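Local coordinates for polyketide biosynthesis 3-hydroxy-3-methylglutaryl-ACP synthase PksG (Bacillus subtilis, PDB 4YXT), which catalyses the aldol condensation of an acetyl group carried on an acyl-carrier protein with a beta-ketothioester polyketide intermediate during synthesis of the antibiotic bacillaene, at residues E197-T201 and Y326-C330; S143-R147 and R203-E209. The protein carries 1 engineered substitution. One frame throughout, in Å; residues are numbered along the deposited sequence.

Contact 1 is largely buried and contact 2 lies at the surface, their centres about 15 Å apart. Both reach the large mixed sheet of the thiolase-like fold, contact 1 at the end of strand 319-327 and contact 2 at the end of strand 137-145. The chain links them closely, since the loop 197-201 runs into the small two-stranded hairpin that supplies 203-209. In 197-201 with 326-330 uncharged hydroxyls and backbone groups gather round one buried carboxylate; in 143-147 with 203-209 two arginines share one glutamate, and the outer arginine is poorly ordered. Both contacts also touch the second subunit and lie close to residues assigned to catalysis by similarity.

Contact 1 of 2, residues E197-T201 and Y326-C330; sequences EVMDT and YGSGC
Asp200, with chi1 near +51° (p), turns its carboxylate onto 326-330: OD2 accepts a very short hydrogen bond from Tyr326 OH (2.4 Å), and OD1 a weak one from Gly329 N (3.0 Å). Thr201 OG1 and Ser328 OG are hydrogen-bonded at 2.5 Å. The irregular loop 197-201 pairs with the turn after strand 319-327 through Val198 N to Gly329 O (2.9 Å), in a register of Glu197 with Cys330, Val198 with Gly329 and Thr201 with Ser328. Gly329 (phi/psi 126/-40) precedes a cis peptide to Cys330; its O receives a CA-H...O contact from Glu197 CA (3.4 Å). Packing is slight, Val198 CG2 lying 3.5 Å from Cys330 CB. Ser219 of helix 213-234 hydrogen-bonds Tyr326 OH, and Lys89 of the second subunit forms a salt bridge with Glu197 OE2 and a hydrogen bond to Gly329 O. With Tyr326 about 4 Å from His250 and Ser328 about 5 Å from Cys114 (side chains), both active-site residues by similarity, this is a buried polar network round one carboxylate.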
ATOM      1  N   GLU A 197      -4.146   6.028  16.052  1.00 19.24           N
ATOM      2  CA  GLU A 197      -5.494   5.871  15.532  1.00 22.35           C
ATOM      3  C   GLU A 197      -6.418   6.974  15.985  1.00 22.76           C
ATOM      4  O   GLU A 197      -6.574   7.177  17.142  1.00 30.56           O
ATOM      5  CB  GLU A 197      -6.082   4.538  15.917  1.00 21.30           C
ATOM      6  CG  GLU A 197      -7.256   4.155  15.068  1.00 22.42           C
ATOM      7  CD  GLU A 197      -8.572   4.702  15.602  1.00 25.04           C
ATOM      8  OE1 GLU A 197      -8.696   4.814  16.839  1.00 28.31           O
ATOM      9  OE2 GLU A 197      -9.473   5.021  14.762  1.00 23.47           O
ATOM     10  N   VAL A 198      -7.015   7.678  15.049  1.00 23.96           N
ATOM     11  CA  VAL A 198      -8.058   8.678  15.336  1.00 26.44           C
ATOM     12  C   VAL A 198      -9.091   8.606  14.234  1.00 26.66           C
ATOM     13  O   VAL A 198      -8.753   8.335  13.092  1.00 25.24           O
ATOM     14  CB  VAL A 198      -7.529  10.130  15.303  1.00 29.60           C
ATOM     15  CG1 VAL A 198      -6.973  10.502  16.629  1.00 35.74           C
ATOM     16  CG2 VAL A 198      -6.495  10.346  14.215  1.00 26.40           C
ATOM     17  N   MET A 199     -10.348   8.831  14.562  1.00 30.71           N
ATOM     18  CA  MET A 199     -11.403   8.693  13.571  1.00 32.09           C
ATOM     19  C   MET A 199     -11.793  10.043  13.022  1.00 32.53           C
ATOM     20  O   MET A 199     -12.940  10.412  13.112  1.00 34.41           O
ATOM     21  CB  MET A 199     -12.647   8.064  14.195  1.00 37.22           C
ATOM     22  CG  MET A 199     -12.603   6.550  14.308  1.00 41.90           C
ATOM     23  SD  MET A 199     -12.448   5.578  12.778  1.00 40.91           S
ATOM     24  CE  MET A 199     -13.967   5.995  11.931  1.00 43.16           C
ATOM     25  N   ASP A 200     -10.877  10.763  12.409  1.00 34.39           N
ATOM     26  CA  ASP A 200     -11.195  12.121  11.971  1.00 35.55           C
ATOM     27  C   ASP A 200     -11.886  12.149  10.620  1.00 39.93           C
ATOM     28  O   ASP A 200     -12.872  12.872  10.430  1.00 39.35           O
ATOM     29  CB  ASP A 200      -9.984  13.067  12.044  1.00 35.62           C
ATOM     30  CG  ASP A 200      -8.730  12.518  11.348  1.00 36.14           C
ATOM     31  OD1 ASP A 200      -8.586  11.296  11.220  1.00 35.89           O
ATOM     32  OD2 ASP A 200      -7.904  13.328  10.914  1.00 31.21           O
ATOM     33  N   THR A 201     -11.387  11.371   9.674  1.00 40.14           N
ATOM     34  CA  THR A 201     -12.056  11.236   8.410  1.00 39.11           C
ATOM     35  C   THR A 201     -11.698   9.871   7.802  1.00 37.20           C
ATOM     36  O   THR A 201     -10.597   9.347   8.015  1.00 31.44           O
ATOM     37  CB  THR A 201     -11.681  12.356   7.408  1.00 43.52           C
ATOM     38  OG1 THR A 201     -10.493  11.986   6.732  1.00 50.69           O
ATOM     39  CG2 THR A 201     -11.473  13.742   8.051  1.00 40.69           C
ATOM     40  N   TYR A 326       0.279  14.890   6.096  1.00 18.92           N
ATOM     41  CA  TYR A 326      -0.730  14.425   7.021  1.00 20.06           C
ATOM     42  C   TYR A 326      -1.721  13.582   6.285  1.00 19.41           C
ATOM     43  O   TYR A 326      -2.198  13.947   5.242  1.00 20.18           O
ATOM     44  CB  TYR A 326      -1.513  15.580   7.645  1.00 19.01           C
ATOM     45  CG  TYR A 326      -2.610  15.070   8.597  1.00 18.84           C
ATOM     46  CD1 TYR A 326      -3.935  15.020   8.219  1.00 18.26           C
ATOM     47  CD2 TYR A 326      -2.281  14.614   9.890  1.00 19.52           C
ATOM     48  CE1 TYR A 326      -4.911  14.531   9.088  1.00 19.02           C
ATOM     49  CE2 TYR A 326      -3.250  14.120  10.749  1.00 19.65           C
ATOM     50  CZ  TYR A 326      -4.562  14.085  10.338  1.00 19.39           C
ATOM     51  OH  TYR A 326      -5.481  13.548  11.191  1.00 19.52           O
ATOM     52  N   GLY A 327      -2.106  12.496   6.888  1.00 20.01           N
ATOM     53  CA  GLY A 327      -3.285  11.825   6.445  1.00 20.03           C
ATOM     54  C   GLY A 327      -4.127  11.474   7.631  1.00 20.34           C
ATOM     55  O   GLY A 327      -3.611  11.134   8.696  1.00 20.75           O
ATOM     56  N   SER A 328      -5.435  11.517   7.420  1.00 19.84           N
ATOM     57  CA  SER A 328      -6.392  11.081   8.380  1.00 20.15           C
ATOM     58  C   SER A 328      -6.198   9.691   8.810  1.00 17.90           C
ATOM     59  O   SER A 328      -5.844   8.855   8.000  1.00 17.76           O
ATOM     60  CB  SER A 328      -7.795  11.140   7.757  1.00 23.29           C
ATOM     61  OG  SER A 328      -8.175  12.471   7.657  1.00 26.05           O
ATOM     62  N   GLY A 329      -6.517   9.402  10.066  1.00 17.11           N
ATOM     63  CA  GLY A 329      -6.622   8.011  10.450  1.00 18.86           C
ATOM     64  C   GLY A 329      -5.838   7.493  11.633  1.00 22.01           C
ATOM     65  O   GLY A 329      -6.402   6.675  12.366  1.00 24.06           O
ATOM     66  N   CYS A 330      -4.563   7.904  11.850  1.00 19.03           N
ATOM     67  CA  CYS A 330      -3.863   8.943  11.117  1.00 19.56           C
ATOM     68  C   CYS A 330      -2.354   8.640  11.121  1.00 18.79           C
ATOM     69  O   CYS A 330      -1.894   7.863  11.941  1.00 18.18           O
ATOM     70  CB  CYS A 330      -4.035  10.293  11.781  1.00 22.10           C
ATOM     71  SG  CYS A 330      -2.816  10.699  13.093  1.00 24.96           S
TER

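Contact 2 of 2, residues S143-R147 and R203-E209; sequences SDISR and RPIPDSE
Arg147 has the most surface covered, followed by Arg203, with Asp207 and Glu209 well behind. Segment 143-147 is extended, the end of strand 137-145 and what follows; 203-209 is a hairpin whose two weakly bonded strands are joined by a type II turn from Ile205 to Ser208, closed by Ser208 N to Ile205 O at 3.2 Å. The backbones come closest, CA to CA, at Arg147 and Asp207 (5.4 Å). Chi1 of the poorly ordered Arg147, near +67° (p), sets its CG 3.0 Å from Asp207 O; chi2 m and chi3 p then carry the guanidinium to Glu209. Arg147 NH1 makes a salt bridge with Glu209 OE1 at 2.6 Å whose hydrogen bond is weak, and Glu209 CB lies over one face of the guanidinium. Arg203, nearly straight beyond chi1 (m, t, t), holds the same Glu209 OE1 through NE at 2.7 Å and adds a weak bond from NH2 to Ile145 O at 3.3 Å. Its NH2 and Arg147 NH1 are 3.3 Å apart; Glu209 OE1 faces both, 3.3 Å from Arg203 NH2 (a weak bond), and probably offsets the repulsion. Arg203 NH1 bonds Ala82 O, while Asp207 OD2 is taken by Phe379 N. Asp86 of the second subunit accepts from Arg203 N. Ala82 is the engineered replacement at a position assigned by similarity as the catalytic proton donor/acceptor, about 4 Å from the Arg203 side chain. The arrangement is a three-residue salt-bridge network joining a hairpin to a strand end beside the probable active site of an HMG-CoA synthase-type thiolase fold.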
ATOM      1  N   SER A 143      -2.672   9.503  -6.965  1.00 25.60           N
ATOM      2  CA  SER A 143      -3.887   9.744  -7.784  1.00 23.71           C
ATOM      3  C   SER A 143      -5.151   9.581  -6.912  1.00 25.15           C
ATOM      4  O   SER A 143      -5.427   8.503  -6.387  1.00 27.20           O
ATOM      5  CB  SER A 143      -3.907   8.712  -8.942  1.00 25.34           C
ATOM      6  OG  SER A 143      -4.772   9.056 -10.049  1.00 24.01           O
ATOM      7  N   ASP A 144      -5.915  10.652  -6.741  1.00 26.32           N
ATOM      8  CA  ASP A 144      -7.160  10.627  -5.975  1.00 25.82           C
ATOM      9  C   ASP A 144      -8.224  11.506  -6.631  1.00 28.25           C
ATOM     10  O   ASP A 144      -7.899  12.538  -7.235  1.00 26.25           O
ATOM     11  CB  ASP A 144      -6.986  11.109  -4.527  1.00 26.41           C
ATOM     12  CG  ASP A 144      -6.543   9.988  -3.566  1.00 28.57           C
ATOM     13  OD1 ASP A 144      -7.162   8.886  -3.567  1.00 29.94           O
ATOM     14  OD2 ASP A 144      -5.543  10.226  -2.822  1.00 28.03           O
ATOM     15  N   ILE A 145      -9.476  11.043  -6.488  1.00 27.59           N
ATOM     16  CA  ILE A 145     -10.679  11.653  -7.010  1.00 29.32           C
ATOM     17  C   ILE A 145     -11.669  11.749  -5.853  1.00 28.77           C
ATOM     18  O   ILE A 145     -11.995  10.737  -5.254  1.00 25.69           O
ATOM     19  CB  ILE A 145     -11.345  10.770  -8.070  1.00 30.35           C
ATOM     20  CG1 ILE A 145     -10.596  10.793  -9.422  1.00 33.88           C
ATOM     21  CG2 ILE A 145     -12.759  11.281  -8.365  1.00 30.37           C
ATOM     22  CD1 ILE A 145      -9.166  10.349  -9.431  1.00 36.93           C
ATOM     23  N   SER A 146     -12.137  12.954  -5.539  1.00 30.88           N
ATOM     24  CA  SER A 146     -13.267  13.114  -4.617  1.00 36.71           C
ATOM     25  C   SER A 146     -14.568  12.526  -5.165  1.00 40.43           C
ATOM     26  O   SER A 146     -14.751  12.434  -6.366  1.00 44.96           O
ATOM     27  CB  SER A 146     -13.505  14.578  -4.318  1.00 35.53           C
ATOM     28  OG  SER A 146     -12.325  15.111  -3.807  1.00 40.79           O
ATOM     29  N   ARG A 147     -15.494  12.230  -4.266  1.00 48.27           N
ATOM     30  CA  ARG A 147     -16.704  11.463  -4.562  1.00 59.50           C
ATOM     31  C   ARG A 147     -18.020  12.191  -4.210  1.00 63.81           C
ATOM     32  O   ARG A 147     -18.207  12.708  -3.098  1.00 62.74           O
ATOM     33  CB  ARG A 147     -16.623  10.100  -3.860  1.00 65.66           C
ATOM     34  CG  ARG A 147     -16.666  10.082  -2.332  1.00 66.85           C
ATOM     35  CD  ARG A 147     -15.629  10.952  -1.654  1.00 71.08           C
ATOM     36  NE  ARG A 147     -16.055  12.356  -1.593  1.00 74.77           N
ATOM     37  CZ  ARG A 147     -15.291  13.368  -1.170  1.00 73.47           C
ATOM     38  NH1 ARG A 147     -14.057  13.140  -0.749  1.00 59.77           N
ATOM     39  NH2 ARG A 147     -15.774  14.619  -1.169  1.00 74.74           N
ATOM     40  N   ARG A 203     -13.229   6.719   4.569  1.00 26.77           N
ATOM     41  CA  ARG A 203     -14.021   6.286   3.387  1.00 29.18           C
ATOM     42  C   ARG A 203     -14.542   4.842   3.554  1.00 30.59           C
ATOM     43  O   ARG A 203     -14.118   3.885   2.863  1.00 28.42           O
ATOM     44  CB  ARG A 203     -13.222   6.426   2.116  1.00 27.28           C
ATOM     45  CG  ARG A 203     -12.905   7.872   1.756  1.00 30.40           C
ATOM     46  CD  ARG A 203     -12.289   7.936   0.352  1.00 32.04           C
ATOM     47  NE  ARG A 203     -12.306   9.279  -0.216  1.00 33.06           N
ATOM     48  CZ  ARG A 203     -12.004   9.571  -1.489  1.00 34.16           C
ATOM     49  NH1 ARG A 203     -11.613   8.610  -2.329  1.00 32.20           N
ATOM     50  NH2 ARG A 203     -12.054  10.839  -1.917  1.00 31.70           N
ATOM     51  N   PRO A 204     -15.490   4.682   4.484  1.00 28.60           N
ATOM     52  CA  PRO A 204     -15.911   3.368   4.822  1.00 28.54           C
ATOM     53  C   PRO A 204     -16.893   2.781   3.851  1.00 27.33           C
ATOM     54  O   PRO A 204     -17.136   1.583   3.919  1.00 26.03           O
ATOM     55  CB  PRO A 204     -16.561   3.553   6.190  1.00 28.56           C
ATOM     56  CG  PRO A 204     -16.965   4.957   6.237  1.00 27.73           C
ATOM     57  CD  PRO A 204     -16.266   5.719   5.170  1.00 27.33           C
ATOM     58  N   ILE A 205     -17.460   3.609   2.981  1.00 27.97           N
ATOM     59  CA  ILE A 205     -18.464   3.153   2.002  1.00 33.43           C
ATOM     60  C   ILE A 205     -17.922   3.446   0.615  1.00 31.88           C
ATOM     61  O   ILE A 205     -17.268   4.448   0.443  1.00 32.93           O
ATOM     62  CB  ILE A 205     -19.810   3.887   2.239  1.00 36.58           C
ATOM     63  CG1 ILE A 205     -20.565   3.202   3.374  1.00 39.33           C
ATOM     64  CG2 ILE A 205     -20.670   3.949   0.977  1.00 38.06           C
ATOM     65  CD1 ILE A 205     -21.042   1.803   3.027  1.00 42.87           C
ATOM     66  N   PRO A 206     -18.157   2.557  -0.373  1.00 32.66           N
ATOM     67  CA  PRO A 206     -17.558   2.928  -1.635  1.00 32.00           C
ATOM     68  C   PRO A 206     -18.230   4.182  -2.201  1.00 35.81           C
ATOM     69  O   PRO A 206     -19.432   4.393  -1.984  1.00 37.37           O
ATOM     70  CB  PRO A 206     -17.791   1.697  -2.522  1.00 29.34           C
ATOM     71  CG  PRO A 206     -18.121   0.588  -1.585  1.00 28.52           C
ATOM     72  CD  PRO A 206     -18.809   1.241  -0.444  1.00 29.40           C
ATOM     73  N   ASP A 207     -17.435   4.987  -2.905  1.00 37.52           N
ATOM     74  CA  ASP A 207     -17.839   6.267  -3.519  1.00 41.52           C
ATOM     75  C   ASP A 207     -18.337   7.315  -2.486  1.00 41.42           C
ATOM     76  O   ASP A 207     -19.011   8.295  -2.842  1.00 36.77           O
ATOM     77  CB  ASP A 207     -18.843   6.026  -4.674  1.00 41.62           C
ATOM     78  CG  ASP A 207     -18.240   5.184  -5.817  1.00 42.09           C
ATOM     79  OD1 ASP A 207     -17.110   5.516  -6.237  1.00 53.04           O
ATOM     80  OD2 ASP A 207     -18.866   4.199  -6.297  1.00 39.43           O
ATOM     81  N   SER A 208     -17.923   7.149  -1.224  1.00 40.52           N
ATOM     82  CA  SER A 208     -18.391   8.026  -0.144  1.00 41.48           C
ATOM     83  C   SER A 208     -17.361   8.342   0.929  1.00 39.29           C
ATOM     84  O   SER A 208     -16.549   7.504   1.288  1.00 46.84           O
ATOM     85  CB  SER A 208     -19.606   7.405   0.524  1.00 40.78           C
ATOM     86  OG  SER A 208     -20.041   8.249   1.580  1.00 49.87           O
ATOM     87  N   GLU A 209     -17.463   9.543   1.490  1.00 39.82           N
ATOM     88  CA  GLU A 209     -16.600  10.017   2.568  1.00 40.97           C
ATOM     89  C   GLU A 209     -17.329  10.275   3.891  1.00 39.82           C
ATOM     90  O   GLU A 209     -18.506  10.581   3.874  1.00 41.77           O
ATOM     91  CB  GLU A 209     -15.976  11.322   2.120  1.00 48.75           C
ATOM     92  CG  GLU A 209     -14.803  11.797   2.967  1.00 52.48           C
ATOM     93  CD  GLU A 209     -13.481  11.805   2.229  1.00 57.69           C
ATOM     94  OE1 GLU A 209     -13.388  11.337   1.058  1.00 58.84           O
ATOM     95  OE2 GLU A 209     -12.532  12.307   2.840  1.00 54.26           O
TER